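PDB 3BWG: uncharacterized HTH-type transcriptional regulator YydK from Bacillus subtilis subsp. subtilis, which probably binds DNA through an N-terminal winged helix-turn-helix domain of the GntR family and regulates transcription, with a UTRA domain following. Local coordinates for residues Phe93-Pro107 with Met119-Asn133. Residues are numbered along the deposited sequence; the frame is centred on the assembly and turned at random.
Sequences FNVTSKVIELDVRKP and MDEDIYYVKRVRYIN
R105 and Y125 meet face to face because both side chains leave the backbone with CG anti to N (chi1 -168° in R105) and the arginine then folds at chi3 (-83°), laying its guanidinium over the phenol ring. The planes differ by 17° and CZ of R105 stands 3.7 Å from the Y125 ring centroid, a stacked cation-pi pair. D103 fixes the rotation of the guanidinium by a side-on grip, R105 NE to D103 OD1 at 2.9 Å and R105 NH2 to D103 OD2 at 3.0 Å. E101 links this group to the other strand: its OE1 takes a weak bond from R105 NH2, while its OE2 forms a salt bridge with K127 NZ at 3.0 Å. With a leucine here the guanidinium is gone, and D103 and E101 would probably be left as neighbouring carboxylates lacking their shared cation, D103 freer to turn. Beyond the ring, Y125 OH bonds E141 of strand 135-145. Strands 95-105 and 123-132 are antiparallel neighbours in the six-stranded sheet of the UTRA domain. A classic beta bulge shifts their register by one: N of I100 and N of E101 approach K127 O from the same face of its carbonyl plane. On the face bearing V95, R130 NE donates to S97 OG at 2.9 Å, close to the guanidinium plane; V95 CG2 covers one side of that group, the R128 guanidinium the other. R128 pairs with E140 and donates to the V157 carbonyl, while R130 pairs with E91; these carboxylates probably ease the like charges. Past the strand ends, K106 NZ makes a salt bridge to D122 OD1 at 2.7 Å and bonds D120 O.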
ATOM      1  N   PHE B  93      -2.530  -2.640  17.903  1.00 77.12           N
ATOM      2  CA  PHE B  93      -2.105  -1.491  18.720  1.00 74.72           C
ATOM      3  C   PHE B  93      -3.136  -1.434  19.856  1.00 73.42           C
ATOM      4  O   PHE B  93      -4.190  -2.100  19.788  1.00 72.73           O
ATOM      5  CB  PHE B  93      -2.152  -0.164  17.927  1.00 74.37           C
ATOM      6  CG  PHE B  93      -0.893   0.151  17.136  1.00 74.25           C
ATOM      7  CD1 PHE B  93       0.133   0.913  17.701  1.00 73.79           C
ATOM      8  CD2 PHE B  93      -0.744  -0.292  15.813  1.00 74.04           C
ATOM      9  CE1 PHE B  93       1.298   1.217  16.971  1.00 73.34           C
ATOM     10  CE2 PHE B  93       0.423  -0.003  15.085  1.00 73.33           C
ATOM     11  CZ  PHE B  93       1.442   0.755  15.666  1.00 73.01           C
ATOM     12  N   ASN B  94      -2.870  -0.653  20.898  1.00 71.55           N
ATOM     13  CA  ASN B  94      -3.868  -0.581  21.960  1.00 70.38           C
ATOM     14  C   ASN B  94      -4.924   0.473  21.659  1.00 67.51           C
ATOM     15  O   ASN B  94      -4.933   1.558  22.238  1.00 66.95           O
ATOM     16  CB  ASN B  94      -3.249  -0.429  23.351  1.00 72.18           C
ATOM     17  CG  ASN B  94      -4.095  -1.096  24.426  1.00 73.91           C
ATOM     18  OD1 ASN B  94      -5.148  -0.580  24.823  1.00 74.63           O
ATOM     19  ND2 ASN B  94      -3.652  -2.265  24.884  1.00 74.73           N
ATOM     20  N   VAL B  95      -5.814   0.117  20.743  1.00 64.99           N
ATOM     21  CA  VAL B  95      -6.763   1.054  20.154  1.00 62.99           C
ATOM     22  C   VAL B  95      -8.165   0.940  20.773  1.00 61.64           C
ATOM     23  O   VAL B  95      -8.800  -0.124  20.756  1.00 61.70           O
ATOM     24  CB  VAL B  95      -6.773   0.985  18.581  1.00 62.93           C
ATOM     25  CG1 VAL B  95      -7.049  -0.414  18.090  1.00 63.84           C
ATOM     26  CG2 VAL B  95      -7.764   1.980  17.978  1.00 62.46           C
ATOM     27  N   THR B  96      -8.613   2.048  21.354  1.00 59.02           N
ATOM     28  CA  THR B  96      -9.957   2.154  21.885  1.00 56.41           C
ATOM     29  C   THR B  96     -10.752   3.181  21.096  1.00 54.52           C
ATOM     30  O   THR B  96     -10.177   3.979  20.348  1.00 53.53           O
ATOM     31  CB  THR B  96      -9.975   2.461  23.415  1.00 56.24           C
ATOM     32  OG1 THR B  96      -9.392   3.740  23.682  1.00 55.77           O
ATOM     33  CG2 THR B  96      -9.217   1.366  24.192  1.00 56.68           C
ATOM     34  N   SER B  97     -12.071   3.137  21.278  1.00 52.93           N
ATOM     35  CA  SER B  97     -13.027   3.949  20.544  1.00 51.83           C
ATOM     36  C   SER B  97     -14.091   4.527  21.462  1.00 51.12           C
ATOM     37  O   SER B  97     -14.597   3.847  22.361  1.00 52.32           O
ATOM     38  CB  SER B  97     -13.720   3.134  19.432  1.00 51.12           C
ATOM     39  OG  SER B  97     -12.827   2.752  18.418  1.00 50.39           O
ATOM     40  N   LYS B  98     -14.414   5.786  21.201  1.00 49.93           N
ATOM     41  CA  LYS B  98     -15.571   6.472  21.733  1.00 49.06           C
ATOM     42  C   LYS B  98     -16.606   6.580  20.587  1.00 46.92           C
ATOM     43  O   LYS B  98     -16.328   7.186  19.563  1.00 45.44           O
ATOM     44  CB  LYS B  98     -15.122   7.861  22.186  1.00 51.38           C
ATOM     45  CG  LYS B  98     -16.140   8.718  22.891  1.00 54.53           C
ATOM     46  CD  LYS B  98     -15.426   9.982  23.394  1.00 56.59           C
ATOM     47  CE  LYS B  98     -16.340  11.206  23.482  1.00 58.00           C
ATOM     48  NZ  LYS B  98     -17.091  11.304  24.783  1.00 59.24           N
ATOM     49  N   VAL B  99     -17.776   5.968  20.758  1.00 44.01           N
ATOM     50  CA  VAL B  99     -18.805   6.028  19.743  1.00 43.79           C
ATOM     51  C   VAL B  99     -19.554   7.327  19.939  1.00 42.57           C
ATOM     52  O   VAL B  99     -20.103   7.560  20.993  1.00 45.16           O
ATOM     53  CB  VAL B  99     -19.801   4.829  19.816  1.00 42.44           C
ATOM     54  CG1 VAL B  99     -20.870   4.934  18.736  1.00 39.72           C
ATOM     55  CG2 VAL B  99     -19.069   3.527  19.674  1.00 41.86           C
ATOM     56  N   ILE B 100     -19.571   8.160  18.915  1.00 41.25           N
ATOM     57  CA  ILE B 100     -20.291   9.403  18.964  1.00 40.40           C
ATOM     58  C   ILE B 100     -21.714   9.175  18.470  1.00 40.71           C
ATOM     59  O   ILE B 100     -22.654   9.673  19.086  1.00 40.83           O
ATOM     60  CB  ILE B 100     -19.585  10.506  18.158  1.00 39.40           C
ATOM     61  CG1 ILE B 100     -18.163  10.687  18.664  1.00 39.90           C
ATOM     62  CG2 ILE B 100     -20.352  11.853  18.299  1.00 38.34           C
ATOM     63  CD1 ILE B 100     -17.261  11.319  17.674  1.00 41.39           C
ATOM     64  N   GLU B 101     -21.865   8.442  17.360  1.00 39.47           N
ATOM     65  CA  GLU B 101     -23.171   8.100  16.816  1.00 40.95           C
ATOM     66  C   GLU B 101     -23.175   6.665  16.247  1.00 40.57           C
ATOM     67  O   GLU B 101     -22.171   6.180  15.738  1.00 40.17           O
ATOM     68  CB  GLU B 101     -23.548   9.047  15.678  1.00 41.00           C
ATOM     69  CG  GLU B 101     -24.084  10.434  16.065  1.00 44.73           C
ATOM     70  CD  GLU B 101     -24.476  11.253  14.815  1.00 45.73           C
ATOM     71  OE1 GLU B 101     -25.597  11.062  14.284  1.00 48.13           O
ATOM     72  OE2 GLU B 101     -23.655  12.072  14.343  1.00 46.31           O
ATOM     73  N   LEU B 102     -24.314   5.996  16.339  1.00 38.97           N
ATOM     74  CA  LEU B 102     -24.534   4.759  15.638  1.00 40.14           C
ATOM     75  C   LEU B 102     -26.008   4.710  15.456  1.00 40.31           C
ATOM     76  O   LEU B 102     -26.739   4.797  16.440  1.00 41.37           O
ATOM     77  CB  LEU B 102     -24.071   3.546  16.462  1.00 39.45           C
ATOM     78  CG  LEU B 102     -24.511   2.126  16.063  1.00 39.64           C
ATOM     79  CD1 LEU B 102     -23.968   1.641  14.712  1.00 39.01           C
ATOM     80  CD2 LEU B 102     -24.164   1.143  17.170  1.00 39.24           C
ATOM     81  N   ASP B 103     -26.458   4.630  14.212  1.00 39.57           N
ATOM     82  CA  ASP B 103     -27.875   4.490  13.948  1.00 39.77           C
ATOM     83  C   ASP B 103     -28.107   3.894  12.560  1.00 39.94           C
ATOM     84  O   ASP B 103     -27.159   3.597  11.841  1.00 38.71           O
ATOM     85  CB  ASP B 103     -28.597   5.834  14.122  1.00 42.12           C
ATOM     86  CG  ASP B 103     -28.165   6.867  13.116  1.00 44.54           C
ATOM     87  OD1 ASP B 103     -27.592   6.506  12.064  1.00 45.74           O
ATOM     88  OD2 ASP B 103     -28.409   8.058  13.365  1.00 45.67           O
ATOM     89  N   VAL B 104     -29.377   3.687  12.226  1.00 39.35           N
ATOM     90  CA  VAL B 104     -29.777   3.307  10.896  1.00 39.89           C
ATOM     91  C   VAL B 104     -30.325   4.554  10.257  1.00 39.29           C
ATOM     92  O   VAL B 104     -31.042   5.316  10.898  1.00 39.01           O
ATOM     93  CB  VAL B 104     -30.849   2.213  10.901  1.00 39.91           C
ATOM     94  CG1 VAL B 104     -31.220   1.843   9.442  1.00 37.67           C
ATOM     95  CG2 VAL B 104     -30.347   1.022  11.677  1.00 40.20           C
ATOM     96  N   ARG B 105     -30.004   4.724   8.974  1.00 40.09           N
ATOM     97  CA  ARG B 105     -30.028   5.995   8.279  1.00 39.50           C
ATOM     98  C   ARG B 105     -30.058   5.673   6.787  1.00 39.92           C
ATOM     99  O   ARG B 105     -29.539   4.645   6.358  1.00 40.82           O
ATOM    100  CB  ARG B 105     -28.673   6.632   8.613  1.00 39.95           C
ATOM    101  CG  ARG B 105     -28.445   8.016   8.305  1.00 40.31           C
ATOM    102  CD  ARG B 105     -27.083   8.399   8.842  1.00 40.52           C
ATOM    103  NE  ARG B 105     -27.112   8.753  10.273  1.00 39.87           N
ATOM    104  CZ  ARG B 105     -26.586   9.867  10.787  1.00 41.58           C
ATOM    105  NH1 ARG B 105     -25.965  10.758   9.998  1.00 41.03           N
ATOM    106  NH2 ARG B 105     -26.649  10.078  12.102  1.00 41.82           N
ATOM    107  N   LYS B 106     -30.642   6.552   5.983  1.00 38.99           N
ATOM    108  CA  LYS B 106     -30.391   6.535   4.549  1.00 39.52           C
ATOM    109  C   LYS B 106     -28.957   7.061   4.255  1.00 38.81           C
ATOM    110  O   LYS B 106     -28.433   7.891   5.000  1.00 37.18           O
ATOM    111  CB  LYS B 106     -31.469   7.331   3.772  1.00 38.78           C
ATOM    112  CG  LYS B 106     -32.882   6.867   4.037  1.00 38.45           C
ATOM    113  CD  LYS B 106     -33.050   5.381   3.717  1.00 38.95           C
ATOM    114  CE  LYS B 106     -34.484   4.958   3.911  1.00 39.28           C
ATOM    115  NZ  LYS B 106     -34.599   3.476   3.750  1.00 39.01           N
ATOM    116  N   PRO B 107     -28.314   6.545   3.184  1.00 37.95           N
ATOM    117  CA  PRO B 107     -26.951   7.012   2.885  1.00 36.92           C
ATOM    118  C   PRO B 107     -26.960   8.419   2.273  1.00 38.33           C
ATOM    119  O   PRO B 107     -27.920   8.781   1.564  1.00 39.15           O
ATOM    120  CB  PRO B 107     -26.461   6.012   1.808  1.00 37.46           C
ATOM    121  CG  PRO B 107     -27.760   5.504   1.114  1.00 36.57           C
ATOM    122  CD  PRO B 107     -28.802   5.511   2.234  1.00 37.82           C
HETATM  123  N   MSE B 119     -30.208   5.061  -3.012  1.00 44.06           N
HETATM  124  CA  MSE B 119     -30.280   5.958  -1.853  1.00 45.48           C
HETATM  125  C   MSE B 119     -31.397   5.633  -0.855  1.00 45.67           C
HETATM  126  O   MSE B 119     -31.409   6.150   0.279  1.00 44.96           O
HETATM  127  CB  MSE B 119     -30.306   7.415  -2.300  1.00 44.42           C
HETATM  128  CG  MSE B 119     -28.929   7.879  -2.757  1.00 44.02           C
HETATM  129 SE   MSE B 119     -29.133   9.506  -3.686  0.85 46.52          SE
HETATM  130  CE  MSE B 119     -29.950  10.514  -2.184  1.00 44.40           C
ATOM    131  N   ASP B 120     -32.310   4.749  -1.256  1.00 45.93           N
ATOM    132  CA  ASP B 120     -33.337   4.307  -0.320  1.00 46.53           C
ATOM    133  C   ASP B 120     -32.955   3.026   0.425  1.00 45.53           C
ATOM    134  O   ASP B 120     -33.767   2.498   1.193  1.00 45.31           O
ATOM    135  CB  ASP B 120     -34.716   4.177  -1.001  1.00 49.06           C
ATOM    136  CG  ASP B 120     -35.884   4.423  -0.020  1.00 51.73           C
ATOM    137  OD1 ASP B 120     -35.682   5.041   1.052  1.00 52.03           O
ATOM    138  OD2 ASP B 120     -37.021   4.007  -0.323  1.00 53.76           O
ATOM    139  N   GLU B 121     -31.731   2.539   0.208  1.00 43.38           N
ATOM    140  CA  GLU B 121     -31.247   1.363   0.925  1.00 44.11           C
ATOM    141  C   GLU B 121     -30.670   1.787   2.296  1.00 43.83           C
ATOM    142  O   GLU B 121     -29.858   2.725   2.373  1.00 43.82           O
ATOM    143  CB  GLU B 121     -30.202   0.607   0.088  1.00 43.66           C
ATOM    144  CG  GLU B 121     -30.711  -0.024  -1.223  1.00 43.88           C
ATOM    145  CD  GLU B 121     -29.687  -0.998  -1.858  1.00 44.61           C
ATOM    146  OE1 GLU B 121     -29.270  -1.991  -1.190  1.00 45.06           O
ATOM    147  OE2 GLU B 121     -29.285  -0.757  -3.026  1.00 44.76           O
ATOM    148  N   ASP B 122     -31.113   1.138   3.370  1.00 41.25           N
ATOM    149  CA  ASP B 122     -30.615   1.468   4.717  1.00 40.87           C
ATOM    150  C   ASP B 122     -29.109   1.208   4.882  1.00 39.73           C
ATOM    151  O   ASP B 122     -28.571   0.211   4.376  1.00 40.01           O
ATOM    152  CB  ASP B 122     -31.336   0.629   5.771  1.00 42.07           C
ATOM    153  CG  ASP B 122     -32.773   1.038   5.974  1.00 41.83           C
ATOM    154  OD1 ASP B 122     -33.159   2.137   5.527  1.00 41.88           O
ATOM    155  OD2 ASP B 122     -33.516   0.263   6.612  1.00 42.24           O
ATOM    156  N   ILE B 123     -28.419   2.108   5.561  1.00 38.05           N
ATOM    157  CA  ILE B 123     -27.045   1.827   5.969  1.00 38.60           C
ATOM    158  C   ILE B 123     -26.991   1.940   7.489  1.00 39.57           C
ATOM    159  O   ILE B 123     -27.853   2.633   8.054  1.00 39.12           O
ATOM    160  CB  ILE B 123     -25.985   2.735   5.250  1.00 37.81           C
ATOM    161  CG1 ILE B 123     -26.261   4.246   5.387  1.00 37.84           C
ATOM    162  CG2 ILE B 123     -25.951   2.399   3.750  1.00 37.74           C
ATOM    163  CD1 ILE B 123     -25.540   4.966   6.536  1.00 40.65           C
ATOM    164  N   TYR B 124     -26.045   1.234   8.134  1.00 38.30           N
ATOM    165  CA  TYR B 124     -25.587   1.606   9.482  1.00 39.16           C
ATOM    166  C   TYR B 124     -24.589   2.734   9.392  1.00 40.25           C
ATOM    167  O   TYR B 124     -23.634   2.644   8.619  1.00 39.72           O
ATOM    168  CB  TYR B 124     -24.877   0.468  10.188  1.00 39.68           C
ATOM    169  CG  TYR B 124     -25.820  -0.419  10.891  1.00 39.80           C
ATOM    170  CD1 TYR B 124     -26.159  -1.669  10.360  1.00 39.46           C
ATOM    171  CD2 TYR B 124     -26.434   0.008  12.050  1.00 38.38           C
ATOM    172  CE1 TYR B 124     -27.058  -2.489  11.012  1.00 39.42           C
ATOM    173  CE2 TYR B 124     -27.366  -0.793  12.710  1.00 39.14           C
ATOM    174  CZ  TYR B 124     -27.663  -2.033  12.201  1.00 40.02           C
ATOM    175  OH  TYR B 124     -28.578  -2.814  12.865  1.00 40.94           O
ATOM    176  N   TYR B 125     -24.781   3.776  10.203  1.00 39.49           N
ATOM    177  CA  TYR B 125     -23.858   4.895  10.188  1.00 40.90           C
ATOM    178  C   TYR B 125     -23.081   4.923  11.470  1.00 41.40           C
ATOM    179  O   TYR B 125     -23.669   4.874  12.539  1.00 40.92           O
ATOM    180  CB  TYR B 125     -24.632   6.210  10.032  1.00 40.54           C
ATOM    181  CG  TYR B 125     -23.821   7.462  10.270  1.00 41.15           C
ATOM    182  CD1 TYR B 125     -22.977   7.953   9.272  1.00 41.52           C
ATOM    183  CD2 TYR B 125     -23.919   8.184  11.479  1.00 41.23           C
ATOM    184  CE1 TYR B 125     -22.238   9.081   9.470  1.00 41.58           C
ATOM    185  CE2 TYR B 125     -23.181   9.351  11.675  1.00 40.73           C
ATOM    186  CZ  TYR B 125     -22.332   9.778  10.657  1.00 41.21           C
ATOM    187  OH  TYR B 125     -21.574  10.921  10.760  1.00 40.70           O
ATOM    188  N   VAL B 126     -21.762   5.032  11.379  1.00 41.15           N
ATOM    189  CA  VAL B 126     -20.982   5.172  12.600  1.00 41.57           C
ATOM    190  C   VAL B 126     -20.051   6.371  12.610  1.00 41.56           C
ATOM    191  O   VAL B 126     -19.449   6.721  11.588  1.00 41.84           O
ATOM    192  CB  VAL B 126     -20.357   3.809  13.139  1.00 43.51           C
ATOM    193  CG1 VAL B 126     -20.765   2.614  12.317  1.00 41.55           C
ATOM    194  CG2 VAL B 126     -18.859   3.895  13.474  1.00 43.16           C
ATOM    195  N   LYS B 127     -20.038   7.073  13.734  1.00 38.94           N
ATOM    196  CA  LYS B 127     -19.183   8.218  13.903  1.00 38.78           C
ATOM    197  C   LYS B 127     -18.410   7.932  15.203  1.00 39.10           C
ATOM    198  O   LYS B 127     -19.032   7.684  16.254  1.00 37.52           O
ATOM    199  CB  LYS B 127     -20.021   9.489  14.020  1.00 38.34           C
ATOM    200  CG  LYS B 127     -19.161  10.750  14.161  1.00 41.60           C
ATOM    201  CD  LYS B 127     -19.930  12.004  14.624  1.00 42.50           C
ATOM    202  CE  LYS B 127     -20.632  12.663  13.437  1.00 44.48           C
ATOM    203  NZ  LYS B 127     -21.334  13.902  13.937  1.00 46.38           N
ATOM    204  N   ARG B 128     -17.075   7.910  15.128  1.00 37.07           N
ATOM    205  CA  ARG B 128     -16.284   7.577  16.301  1.00 37.67           C
ATOM    206  C   ARG B 128     -14.895   8.213  16.290  1.00 38.16           C
ATOM    207  O   ARG B 128     -14.305   8.504  15.225  1.00 37.51           O
ATOM    208  CB  ARG B 128     -16.232   6.049  16.522  1.00 39.54           C
ATOM    209  CG  ARG B 128     -15.320   5.258  15.609  1.00 39.55           C
ATOM    210  CD  ARG B 128     -15.501   3.762  15.774  1.00 40.07           C
ATOM    211  NE  ARG B 128     -14.812   3.097  14.668  1.00 41.76           N
ATOM    212  CZ  ARG B 128     -14.411   1.831  14.647  1.00 42.67           C
ATOM    213  NH1 ARG B 128     -14.631   1.031  15.685  1.00 41.92           N
ATOM    214  NH2 ARG B 128     -13.785   1.377  13.570  1.00 43.16           N
ATOM    215  N   VAL B 129     -14.404   8.487  17.483  1.00 37.15           N
ATOM    216  CA  VAL B 129     -13.035   8.924  17.648  1.00 38.56           C
ATOM    217  C   VAL B 129     -12.329   7.711  18.174  1.00 38.82           C
ATOM    218  O   VAL B 129     -12.853   6.987  19.053  1.00 40.24           O
ATOM    219  CB  VAL B 129     -12.902  10.129  18.625  1.00 38.62           C
ATOM    220  CG1 VAL B 129     -11.411  10.601  18.800  1.00 38.27           C
ATOM    221  CG2 VAL B 129     -13.793  11.292  18.152  1.00 39.97           C
ATOM    222  N   ARG B 130     -11.159   7.453  17.611  1.00 40.10           N
ATOM    223  CA  ARG B 130     -10.355   6.323  18.063  1.00 41.42           C
ATOM    224  C   ARG B 130      -9.063   6.800  18.734  1.00 42.49           C
ATOM    225  O   ARG B 130      -8.593   7.893  18.437  1.00 42.42           O
ATOM    226  CB  ARG B 130     -10.119   5.334  16.923  1.00 41.12           C
ATOM    227  CG  ARG B 130     -11.353   5.106  16.045  1.00 43.39           C
ATOM    228  CD  ARG B 130     -11.158   3.878  15.152  1.00 46.23           C
ATOM    229  NE  ARG B 130     -11.188   2.662  15.998  1.00 46.71           N
ATOM    230  CZ  ARG B 130     -10.766   1.464  15.598  1.00 48.13           C
ATOM    231  NH1 ARG B 130     -10.293   1.312  14.356  1.00 46.56           N
ATOM    232  NH2 ARG B 130     -10.848   0.413  16.424  1.00 46.58           N
ATOM    233  N   TYR B 131      -8.538   5.999  19.673  1.00 43.89           N
ATOM    234  CA  TYR B 131      -7.371   6.358  20.500  1.00 45.62           C
ATOM    235  C   TYR B 131      -6.301   5.254  20.528  1.00 49.09           C
ATOM    236  O   TYR B 131      -6.619   4.059  20.585  1.00 49.33           O
ATOM    237  CB  TYR B 131      -7.771   6.651  21.951  1.00 43.80           C
ATOM    238  CG  TYR B 131      -8.790   7.740  22.134  1.00 42.92           C
ATOM    239  CD1 TYR B 131      -8.445   8.976  22.697  1.00 42.63           C
ATOM    240  CD2 TYR B 131     -10.120   7.525  21.775  1.00 42.64           C
ATOM    241  CE1 TYR B 131      -9.431  10.005  22.869  1.00 43.12           C
ATOM    242  CE2 TYR B 131     -11.088   8.503  21.937  1.00 42.38           C
ATOM    243  CZ  TYR B 131     -10.757   9.731  22.456  1.00 43.54           C
ATOM    244  OH  TYR B 131     -11.783  10.651  22.562  1.00 44.33           O
ATOM    245  N   ILE B 132      -5.034   5.649  20.482  1.00 51.81           N
ATOM    246  CA  ILE B 132      -3.926   4.704  20.655  1.00 54.32           C
ATOM    247  C   ILE B 132      -3.169   5.159  21.846  1.00 55.77           C
ATOM    248  O   ILE B 132      -2.648   6.281  21.872  1.00 56.78           O
ATOM    249  CB  ILE B 132      -2.982   4.557  19.401  1.00 54.43           C
ATOM    250  CG1 ILE B 132      -2.894   5.849  18.549  1.00 54.90           C
ATOM    251  CG2 ILE B 132      -3.424   3.387  18.557  1.00 55.20           C
ATOM    252  CD1 ILE B 132      -1.756   6.799  18.921  1.00 53.94           C
ATOM    253  N   ASN B 133      -3.182   4.316  22.876  1.00 58.20           N
ATOM    254  CA  ASN B 133      -2.564   4.620  24.168  1.00 58.56           C
ATOM    255  C   ASN B 133      -2.923   5.981  24.734  1.00 57.83           C
ATOM    256  O   ASN B 133      -2.039   6.797  24.997  1.00 57.38           O
ATOM    257  CB  ASN B 133      -1.040   4.446  24.085  1.00 60.69           C
ATOM    258  CG  ASN B 133      -0.626   2.977  24.137  1.00 62.72           C
ATOM    259  OD1 ASN B 133      -0.687   2.337  25.204  1.00 63.64           O
ATOM    260  ND2 ASN B 133      -0.227   2.427  22.986  1.00 62.81           N
TER
HETATM  261  O   HOH W   1     -10.853  -0.836  19.227  1.00 70.35           O